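Local coordinates for protein carbohydrate binding family 6 (Clostridium thermocellum, PDB 5A8D) that probably hydrolyses terminal alpha-L-arabinofuranosyl linkages of plant cell-wall polysaccharides, as a glycoside hydrolase of family 43, at residues Ser33-Ala38 and Ser54-Ala59; Ser235-Met240 and Asn267-Val272; Val280-Arg285 and Cys302-Phe307. All coordinates share one frame; numbering follows the deposited sequence.

The three contacts illustrate how a chain of successive antiparallel sheets is joined at three levels, consistent with the five-bladed beta-propeller of glycoside hydrolase family 43. Contact 3 is pairing within one sheet, contact 2 joins that sheet to the one before it in the chain, and contact 1 packs an early loop against the end of a strand in the first sheet. The centres of contacts 2 and 3 lie about 9 Å apart, with a probable backbone hydrogen bond of 2.8 Å between V281 N and A270 O. Contact 1 sits about 19 Å, centre to centre, from both others, yet T37 and A38 reach H283 of contact 3 and Q34 packs against H268 of contact 2.

Contact 1. Residues Ser33-Ala38 and Ser54-Ala59; sequences SQRFTA and SHDSDA
R35 and S57 join the two segments through their backbones: S57 N donates to R35 O at 2.8 Å. The acceptor belongs to a type I turn running from Q34 to T37, while the donor lies just beyond strand 48-55, where the chain has left its sheet. Further along, the CA of A38 comes within 3.2 Å of S54 O in a CA-H...O contact. Between these two points water takes the place of direct pairing. One molecule donates to Q34 O and T37 O and also hydrogen-bonds S54 OG, a hydroxyl engaged by D39 N as well; another accepts from D56 N at 2.8 Å and lies against R35 O and T37 O.

Two waters thus fill in the seam between the loop and the end of the strand; the loop leads into strand 40-45, which pairs with strand 48-55 in the first four-stranded sheet of the propeller. D56 turns its carboxylate towards the loop, with CG anti to the backbone N (chi1 -173°). OD2 then rests 3.4 Å from R35 CG, beside the aliphatic part of the arginine, and carboxylate and guanidinium planes stand 88° apart. The charged atoms themselves do not meet. R35 NE instead makes a salt bridge to D322 of the second subunit, whereas D56 OD2 is bonded to W102 NE1 and OD1 accepts from S57 OG at 2.8 Å, out of the carboxylate plane. An ST turn, in which R35 N donates to S33 OG at 3.0 Å, ties down the base of the arginine. R35 CB lies over one face of the F36 ring near its rim, and D58 CB, in a poorly ordered residue, is modelled at the ring edge, 3.5 Å from F36 CE1.

Contact 2. Residues Ser235-Met240 and Asn267-Val272; sequences SKIEYM and NHHAIV
Two first torsions bring a methyl of I237 over the imidazole of H269. In H269, chi1 of 63° places CG between the backbone N and the carbonyl carbon, turning the imidazole towards I237; in I237, chi1 of -65° leaves CG2 anti to the backbone N and sends CG1 towards N267. The CG2 methyl consequently sits over the middle of the H269 ring, 4.0 Å from its centroid and only 6° off the normal, a well-centred CH-pi contact. The other branch runs past the root of the same side chain, its CD1 lying 3.7 Å from H269 CB.

The ring cannot easily rotate beneath the methyl, because ND1 donates to N267 O at 2.9 Å and NE2 is hydrogen-bonded to S225 OG. N267 carries the polar half of the contact. Its ND2 donates to S235 OG at 3.0 Å, with the serine oxygen close to the amide plane, and OD1 is bonded to Q258 NE2. S235 OG also bonds S228 O, so the buried amide and hydroxyl form a chain of polar links alongside I237, whose CG1 lies 3.8 Å from N267 CB. Such apolar packing flanked by buried polar links joins the start of strand 237-242 and the loop leading into it to the corresponding region of strand 269-274, at the edge of the next sheet, as between adjacent blades of a beta-propeller.

Contact 3. Residues Val280-Arg285 and Cys302-Phe307; sequences VVYHNR and CIDQMF
V280 and Y282 pair with D304 and C302 as the two hydrogen-bonded pairs of an antiparallel strand pair, in which the strand segments 280-283 and 302-307 run with their N-to-C directions 153° apart. Y282 O accepts from C302 N at 2.7 Å, and V280 O from D304 N at 3.0 Å; the return bonds, from V280 N to D304 O and from Y282 N to C302 O, complete both pairs. Between them V281 and I303 form a non-hydrogen-bonded pair, with CA atoms 4.6 Å apart and side chains on the sheet face opposite that of Y282.

On its own face, Y282 leans across the neighbouring strand. A chi1 of 61° tips its side chain back over its own backbone and swings the ring under C302, whose CB stands over one face, towards the rim, 3.8 Å from the centroid, in a CH-pi contact. The sulfur is farther off and oblique, with SG 4.8 Å from that centroid. These are the central strands of the last four-stranded sheet of the propeller, and L256 of the preceding sheet packs against V280, Y282 and D304.

The phenol reaches diagonally across to D304 on the partner strand: Y282 OH donates to OD2 at 2.8 Å, meeting the carboxylate 36° out of its plane. A salt bridge to R291 NH1 engages OD1, so both carboxylate oxygens are held, and the arginine probably favours the charged form. Where strand 277-283 ends, N284 caps helix 285-289 through OD1 to V287 N. Its ND2 bonds Q258 OE1, the side chain that also meets N267, while N284 CB lies 4.3 Å from C302 SG.

Contact 1. Residues Ser33-Ala38 and Ser54-Ala59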
loop_
_atom_site.group_PDB
_atom_site.type_symbol
_atom_site.label_atom_id
_atom_site.label_comp_id
_atom_site.label_asym_id
_atom_site.label_seq_id
_atom_site.Cartn_x
_atom_site.Cartn_y
_atom_site.Cartn_z
ATOM N N SER A 33 -13.381 56.569 15.721
ATOM C CA SER A 33 -13.250 58.007 15.579
ATOM C C SER A 33 -11.998 58.393 14.851
ATOM O O SER A 33 -10.920 57.903 15.173
ATOM C CB SER A 33 -13.228 58.693 16.934
ATOM O OG SER A 33 -12.803 60.052 16.832
ATOM N N GLN A 34 -12.143 59.256 13.849
ATOM C CA GLN A 34 -10.991 59.852 13.169
ATOM C C GLN A 34 -10.613 61.263 13.697
ATOM O O GLN A 34 -9.888 62.033 13.021
ATOM C CB GLN A 34 -11.254 59.910 11.662
ATOM C CG GLN A 34 -11.555 58.562 11.015
ATOM C CD GLN A 34 -10.414 57.581 11.118
ATOM O OE1 GLN A 34 -9.320 57.766 10.580
ATOM N NE2 GLN A 34 -10.649 56.514 11.889
ATOM N N ARG A 35 -11.070 61.594 14.896
ATOM C CA ARG A 35 -10.950 62.967 15.393
ATOM C C ARG A 35 -9.575 63.532 15.591
ATOM O O ARG A 35 -9.393 64.787 15.485
ATOM C CB ARG A 35 -11.656 63.145 16.712
ATOM C CG ARG A 35 -13.128 63.397 16.558
ATOM C CD ARG A 35 -13.576 64.417 17.591
ATOM N NE ARG A 35 -13.328 63.946 18.952
ATOM C CZ ARG A 35 -13.690 64.591 20.059
ATOM N NH1 ARG A 35 -14.316 65.768 19.991
ATOM N NH2 ARG A 35 -13.416 64.059 21.261
ATOM N N PHE A 36 -8.644 62.654 15.917
ATOM C CA PHE A 36 -7.288 63.065 16.235
ATOM C C PHE A 36 -6.249 62.603 15.220
ATOM O O PHE A 36 -5.066 62.473 15.547
ATOM C CB PHE A 36 -6.964 62.535 17.630
ATOM C CG PHE A 36 -7.884 63.073 18.692
ATOM C CD1 PHE A 36 -7.765 64.375 19.097
ATOM C CD2 PHE A 36 -8.895 62.294 19.239
ATOM C CE1 PHE A 36 -8.622 64.903 20.069
ATOM C CE2 PHE A 36 -9.761 62.814 20.199
ATOM C CZ PHE A 36 -9.622 64.125 20.623
ATOM N N THR A 37 -6.682 62.369 13.976
ATOM C CA THR A 37 -5.781 61.909 12.943
ATOM C C THR A 37 -6.172 62.611 11.665
ATOM O O THR A 37 -7.057 63.485 11.680
ATOM C CB THR A 37 -5.829 60.387 12.833
ATOM O OG1 THR A 37 -4.713 59.897 12.058
ATOM C CG2 THR A 37 -7.171 59.913 12.244
ATOM N N ALA A 38 -5.510 62.256 10.589
ATOM C CA ALA A 38 -5.752 62.840 9.302
ATOM C C ALA A 38 -5.944 61.708 8.311
ATOM O O ALA A 38 -5.087 60.830 8.190
ATOM C CB ALA A 38 -4.598 63.745 8.907
ATOM N N SER A 54 -8.446 65.044 5.948
ATOM C CA SER A 54 -9.358 65.485 6.977
ATOM C C SER A 54 -8.582 65.919 8.214
ATOM O O SER A 54 -7.502 65.414 8.522
ATOM C CB SER A 54 -10.399 64.410 7.383
ATOM O OG SER A 54 -9.755 63.222 7.823
ATOM N N HIS A 55 -9.185 66.880 8.916
ATOM C CA HIS A 55 -8.706 67.353 10.223
ATOM C C HIS A 55 -9.916 67.511 11.110
ATOM O O HIS A 55 -11.033 67.837 10.645
ATOM C CB HIS A 55 -7.919 68.670 10.115
ATOM C CG HIS A 55 -6.761 68.559 9.191
ATOM N ND1 HIS A 55 -5.609 67.879 9.523
ATOM C CD2 HIS A 55 -6.619 68.930 7.892
ATOM C CE1 HIS A 55 -4.795 67.861 8.480
ATOM N NE2 HIS A 55 -5.386 68.493 7.483
ATOM N N ASP A 56 -9.749 67.226 12.400
ATOM C CA ASP A 56 -10.877 67.465 13.261
ATOM C C ASP A 56 -10.398 68.225 14.513
ATOM O O ASP A 56 -10.658 69.445 14.639
ATOM C CB ASP A 56 -11.633 66.153 13.460
ATOM C CG ASP A 56 -12.952 66.339 14.214
ATOM O OD1 ASP A 56 -13.013 67.284 15.032
ATOM O OD2 ASP A 56 -13.881 65.523 14.007
ATOM N N SER A 57 -9.652 67.554 15.368
ATOM C CA SER A 57 -9.183 68.162 16.632
ATOM C C SER A 57 -7.750 67.646 16.864
ATOM O O SER A 57 -7.118 67.264 15.879
ATOM C CB SER A 57 -10.160 67.827 17.779
ATOM O OG SER A 57 -11.546 67.776 17.410
ATOM N N ASP A 58 -7.138 67.689 18.061
ATOM C CA ASP A 58 -7.216 68.723 19.129
ATOM C C ASP A 58 -5.773 68.867 19.694
ATOM O O ASP A 58 -5.579 69.047 20.904
ATOM C CB ASP A 58 -8.163 68.325 20.290
ATOM C CG ASP A 58 -8.811 69.527 20.979
ATOM O OD1 ASP A 58 -8.074 70.431 21.440
ATOM O OD2 ASP A 58 -10.064 69.552 21.068
ATOM N N ALA A 59 -4.773 68.783 18.810
ATOM C CA ALA A 59 -3.370 68.538 19.199
ATOM C C ALA A 59 -2.754 69.617 20.103
ATOM O O ALA A 59 -2.436 70.713 19.635
ATOM C CB ALA A 59 -2.505 68.340 17.955
HETATM O O HOH W 1 -9.603 63.434 10.538
HETATM O O HOH W 2 -7.522 65.704 13.260
#

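Contact 2. Residues Ser235-Met240 and Asn267-Val272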
loop_
_atom_site.group_PDB
_atom_site.type_symbol
_atom_site.label_atom_id
_atom_site.label_comp_id
_atom_site.label_asym_id
_atom_site.label_seq_id
_atom_site.Cartn_x
_atom_site.Cartn_y
_atom_site.Cartn_z
ATOM N N SER A 235 -3.355 46.177 12.549
ATOM C CA SER A 235 -4.111 46.459 11.323
ATOM C C SER A 235 -3.101 46.768 10.225
ATOM O O SER A 235 -2.126 47.480 10.484
ATOM C CB SER A 235 -5.030 47.670 11.588
ATOM O OG SER A 235 -5.600 48.179 10.427
ATOM N N LYS A 236 -3.350 46.248 9.024
ATOM C CA LYS A 236 -2.522 46.501 7.864
ATOM C C LYS A 236 -3.312 46.920 6.709
ATOM O O LYS A 236 -4.538 46.780 6.700
ATOM C CB LYS A 236 -1.782 45.193 7.512
ATOM C CG LYS A 236 -1.001 44.580 8.657
ATOM C CD LYS A 236 -0.394 43.217 8.302
ATOM C CE LYS A 236 0.292 42.601 9.519
ATOM N NZ LYS A 236 -0.689 42.139 10.583
ATOM N N ILE A 237 -2.656 47.438 5.671
ATOM C CA ILE A 237 -3.402 47.689 4.427
ATOM C C ILE A 237 -3.254 46.407 3.557
ATOM O O ILE A 237 -2.136 45.996 3.258
ATOM C CB ILE A 237 -2.879 48.934 3.674
ATOM C CG1 ILE A 237 -3.107 50.231 4.479
ATOM C CG2 ILE A 237 -3.583 49.036 2.343
ATOM C CD1 ILE A 237 -2.510 51.473 3.830
ATOM N N GLU A 238 -4.367 45.782 3.228
ATOM C CA GLU A 238 -4.417 44.498 2.541
ATOM C C GLU A 238 -5.302 44.640 1.321
ATOM O O GLU A 238 -5.885 45.694 1.089
ATOM C CB GLU A 238 -4.925 43.400 3.482
ATOM C CG GLU A 238 -4.110 43.362 4.776
ATOM C CD GLU A 238 -4.294 42.130 5.622
ATOM O OE1 GLU A 238 -4.621 41.087 5.096
ATOM O OE2 GLU A 238 -4.026 42.201 6.853
ATOM N N TYR A 239 -5.338 43.607 0.471
ATOM C CA TYR A 239 -6.093 43.722 -0.763
ATOM C C TYR A 239 -6.557 42.383 -1.341
ATOM O O TYR A 239 -5.997 41.313 -1.061
ATOM C CB TYR A 239 -5.337 44.533 -1.823
ATOM C CG TYR A 239 -4.250 43.762 -2.568
ATOM C CD1 TYR A 239 -3.113 43.297 -1.926
ATOM C CD2 TYR A 239 -4.375 43.469 -3.932
ATOM C CE1 TYR A 239 -2.152 42.560 -2.610
ATOM C CE2 TYR A 239 -3.435 42.742 -4.606
ATOM C CZ TYR A 239 -2.319 42.310 -3.987
ATOM O OH TYR A 239 -1.327 41.574 -4.592
ATOM N N MET A 240 -7.549 42.541 -2.205
ATOM C CA MET A 240 -8.122 41.509 -3.029
ATOM C C MET A 240 -8.133 41.996 -4.471
ATOM O O MET A 240 -8.121 43.196 -4.727
ATOM C CB MET A 240 -9.572 41.240 -2.618
ATOM C CG MET A 240 -9.803 41.054 -1.124
ATOM S SD MET A 240 -11.454 40.361 -0.819
ATOM C CE MET A 240 -12.491 41.681 -1.288
ATOM N N ASN A 267 -5.480 53.387 8.840
ATOM C CA ASN A 267 -4.918 52.910 7.582
ATOM C C ASN A 267 -5.706 53.402 6.389
ATOM O O ASN A 267 -5.794 52.708 5.333
ATOM C CB ASN A 267 -4.813 51.370 7.630
ATOM C CG ASN A 267 -3.526 50.909 8.243
ATOM O OD1 ASN A 267 -2.477 51.492 8.016
ATOM N ND2 ASN A 267 -3.577 49.878 9.031
ATOM N N HIS A 268 -6.290 54.606 6.508
ATOM C CA HIS A 268 -6.885 55.267 5.369
ATOM C C HIS A 268 -5.796 55.609 4.385
ATOM O O HIS A 268 -4.695 55.958 4.749
ATOM C CB HIS A 268 -7.733 56.486 5.765
ATOM C CG HIS A 268 -8.920 56.063 6.538
ATOM N ND1 HIS A 268 -8.879 55.856 7.895
ATOM C CD2 HIS A 268 -10.122 55.614 6.116
ATOM C CE1 HIS A 268 -10.043 55.371 8.288
ATOM N NE2 HIS A 268 -10.795 55.186 7.225
ATOM N N HIS A 269 -6.116 55.424 3.117
ATOM C CA HIS A 269 -5.053 55.443 2.068
ATOM C C HIS A 269 -5.653 55.746 0.726
ATOM O O HIS A 269 -6.879 55.630 0.529
ATOM C CB HIS A 269 -4.316 54.084 1.998
ATOM C CG HIS A 269 -5.194 52.940 1.593
ATOM N ND1 HIS A 269 -6.112 52.374 2.443
ATOM C CD2 HIS A 269 -5.334 52.295 0.408
ATOM C CE1 HIS A 269 -6.803 51.449 1.795
ATOM N NE2 HIS A 269 -6.363 51.395 0.551
ATOM N N ALA A 270 -4.794 56.111 -0.201
ATOM C CA ALA A 270 -5.159 56.247 -1.601
ATOM C C ALA A 270 -4.118 55.529 -2.424
ATOM O O ALA A 270 -2.946 55.482 -2.033
ATOM C CB ALA A 270 -5.264 57.708 -2.026
ATOM N N ILE A 271 -4.527 55.088 -3.622
ATOM C CA ILE A 271 -3.646 54.452 -4.582
ATOM C C ILE A 271 -3.918 55.128 -5.907
ATOM O O ILE A 271 -5.080 55.128 -6.374
ATOM C CB ILE A 271 -3.834 52.930 -4.686
ATOM C CG1 ILE A 271 -3.593 52.286 -3.311
ATOM C CG2 ILE A 271 -2.941 52.337 -5.776
ATOM C CD1 ILE A 271 -3.775 50.766 -3.237
ATOM N N VAL A 272 -2.901 55.779 -6.456
ATOM C CA VAL A 272 -3.085 56.673 -7.591
ATOM C C VAL A 272 -1.943 56.563 -8.583
ATOM O O VAL A 272 -0.808 56.347 -8.204
ATOM C CB VAL A 272 -3.217 58.130 -7.046
ATOM C CG1 VAL A 272 -1.888 58.689 -6.524
ATOM C CG2 VAL A 272 -3.905 59.019 -8.037
#

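Contact 3. Residues Val280-Arg285 and Cys302-Phe307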
loop_
_atom_site.group_PDB
_atom_site.type_symbol
_atom_site.label_atom_id
_atom_site.label_comp_id
_atom_site.label_asym_id
_atom_site.label_seq_id
_atom_site.Cartn_x
_atom_site.Cartn_y
_atom_site.Cartn_z
ATOM N N VAL A 280 1.175 54.637 -3.426
ATOM C CA VAL A 280 0.268 54.517 -2.296
ATOM C C VAL A 280 0.570 55.666 -1.331
ATOM O O VAL A 280 1.726 55.967 -1.014
ATOM C CB VAL A 280 0.258 53.112 -1.630
ATOM C CG1 VAL A 280 1.621 52.707 -1.113
ATOM C CG2 VAL A 280 -0.805 53.025 -0.552
ATOM N N VAL A 281 -0.495 56.348 -0.932
ATOM C CA VAL A 281 -0.361 57.450 -0.013
ATOM C C VAL A 281 -1.144 57.093 1.269
ATOM O O VAL A 281 -2.274 56.605 1.204
ATOM C CB VAL A 281 -0.726 58.842 -0.637
ATOM C CG1 VAL A 281 -0.583 58.915 -2.187
ATOM C CG2 VAL A 281 -2.052 59.337 -0.234
ATOM N N TYR A 282 -0.496 57.312 2.406
ATOM C CA TYR A 282 -1.056 56.878 3.665
ATOM C C TYR A 282 -0.541 57.762 4.771
ATOM O O TYR A 282 0.370 58.521 4.577
ATOM C CB TYR A 282 -0.788 55.400 3.879
ATOM C CG TYR A 282 0.665 55.031 3.927
ATOM C CD1 TYR A 282 1.404 54.863 2.768
ATOM C CD2 TYR A 282 1.329 54.904 5.140
ATOM C CE1 TYR A 282 2.725 54.574 2.791
ATOM C CE2 TYR A 282 2.686 54.573 5.174
ATOM C CZ TYR A 282 3.383 54.412 4.004
ATOM O OH TYR A 282 4.737 54.117 3.982
ATOM N N HIS A 283 -1.207 57.723 5.921
ATOM C CA HIS A 283 -0.845 58.620 7.033
ATOM C C HIS A 283 -0.153 57.720 8.056
ATOM O O HIS A 283 -0.649 56.650 8.398
ATOM C CB HIS A 283 -2.088 59.387 7.574
ATOM C CG HIS A 283 -1.823 60.301 8.739
ATOM N ND1 HIS A 283 -1.532 61.644 8.596
ATOM C CD2 HIS A 283 -1.867 60.070 10.072
ATOM C CE1 HIS A 283 -1.364 62.187 9.790
ATOM N NE2 HIS A 283 -1.555 61.258 10.702
ATOM N N ASN A 284 1.025 58.137 8.515
ATOM C CA ASN A 284 1.734 57.350 9.521
ATOM C C ASN A 284 2.805 58.235 10.153
ATOM O O ASN A 284 3.840 58.454 9.542
ATOM C CB ASN A 284 2.324 56.097 8.896
ATOM C CG ASN A 284 2.973 55.153 9.917
ATOM O OD1 ASN A 284 3.798 55.579 10.728
ATOM N ND2 ASN A 284 2.653 53.859 9.834
ATOM N N ARG A 285 2.510 58.749 11.357
ATOM C CA ARG A 285 3.447 59.604 12.130
ATOM C C ARG A 285 4.806 58.966 12.319
ATOM O O ARG A 285 5.832 59.613 12.073
ATOM C CB ARG A 285 2.897 59.941 13.528
ATOM C CG ARG A 285 1.779 60.977 13.568
ATOM C CD ARG A 285 0.980 60.940 14.889
ATOM N NE ARG A 285 -0.482 60.865 14.686
ATOM C CZ ARG A 285 -1.153 59.780 14.270
ATOM N NH1 ARG A 285 -0.510 58.652 13.960
ATOM N NH2 ARG A 285 -2.482 59.831 14.116
ATOM N N CYS A 302 2.713 59.814 4.008
ATOM C CA CYS A 302 3.841 59.130 3.384
ATOM C C CYS A 302 3.431 58.761 1.980
ATOM O O CYS A 302 2.268 58.413 1.746
ATOM C CB CYS A 302 4.133 57.878 4.168
ATOM S SG CYS A 302 4.592 58.269 5.911
ATOM N N ILE A 303 4.410 58.750 1.073
ATOM C CA ILE A 303 4.167 58.360 -0.310
ATOM C C ILE A 303 5.211 57.316 -0.704
ATOM O O ILE A 303 6.415 57.577 -0.609
ATOM C CB ILE A 303 4.236 59.563 -1.244
ATOM C CG1 ILE A 303 3.183 60.613 -0.866
ATOM C CG2 ILE A 303 4.062 59.116 -2.727
ATOM C CD1 ILE A 303 3.504 61.971 -1.500
ATOM N N ASP A 304 4.751 56.126 -1.065
ATOM C CA ASP A 304 5.616 55.044 -1.546
ATOM C C ASP A 304 5.204 54.706 -2.974
ATOM O O ASP A 304 4.050 54.787 -3.342
ATOM C CB ASP A 304 5.397 53.801 -0.721
ATOM C CG ASP A 304 5.869 53.955 0.774
ATOM O OD1 ASP A 304 6.495 54.939 1.157
ATOM O OD2 ASP A 304 5.536 53.076 1.545
ATOM N N GLN A 305 6.165 54.293 -3.775
ATOM C CA GLN A 305 5.877 53.883 -5.141
ATOM C C GLN A 305 5.503 52.393 -5.118
ATOM O O GLN A 305 6.159 51.565 -4.435
ATOM C CB GLN A 305 7.073 54.117 -6.038
ATOM C CG GLN A 305 6.738 53.879 -7.496
ATOM C CD GLN A 305 7.834 54.289 -8.453
ATOM O OE1 GLN A 305 8.815 54.937 -8.083
ATOM N NE2 GLN A 305 7.651 53.926 -9.735
ATOM N N MET A 306 4.484 52.046 -5.885
ATOM C CA MET A 306 3.965 50.693 -5.941
ATOM C C MET A 306 4.267 50.041 -7.278
ATOM O O MET A 306 4.254 50.718 -8.334
ATOM C CB MET A 306 2.471 50.717 -5.718
ATOM C CG MET A 306 1.923 49.351 -5.419
ATOM S SD MET A 306 0.164 49.425 -4.908
ATOM C CE MET A 306 -0.406 49.511 -6.449
ATOM N N PHE A 307 4.632 48.749 -7.245
ATOM C CA PHE A 307 4.998 47.997 -8.423
ATOM C C PHE A 307 4.125 46.760 -8.497
ATOM O O PHE A 307 3.771 46.167 -7.453
ATOM C CB PHE A 307 6.473 47.600 -8.381
ATOM C CG PHE A 307 7.396 48.771 -8.406
ATOM C CD1 PHE A 307 7.660 49.468 -7.239
ATOM C CD2 PHE A 307 7.881 49.279 -9.597
ATOM C CE1 PHE A 307 8.454 50.593 -7.244
ATOM C CE2 PHE A 307 8.705 50.405 -9.616
ATOM C CZ PHE A 307 9.001 51.061 -8.446
#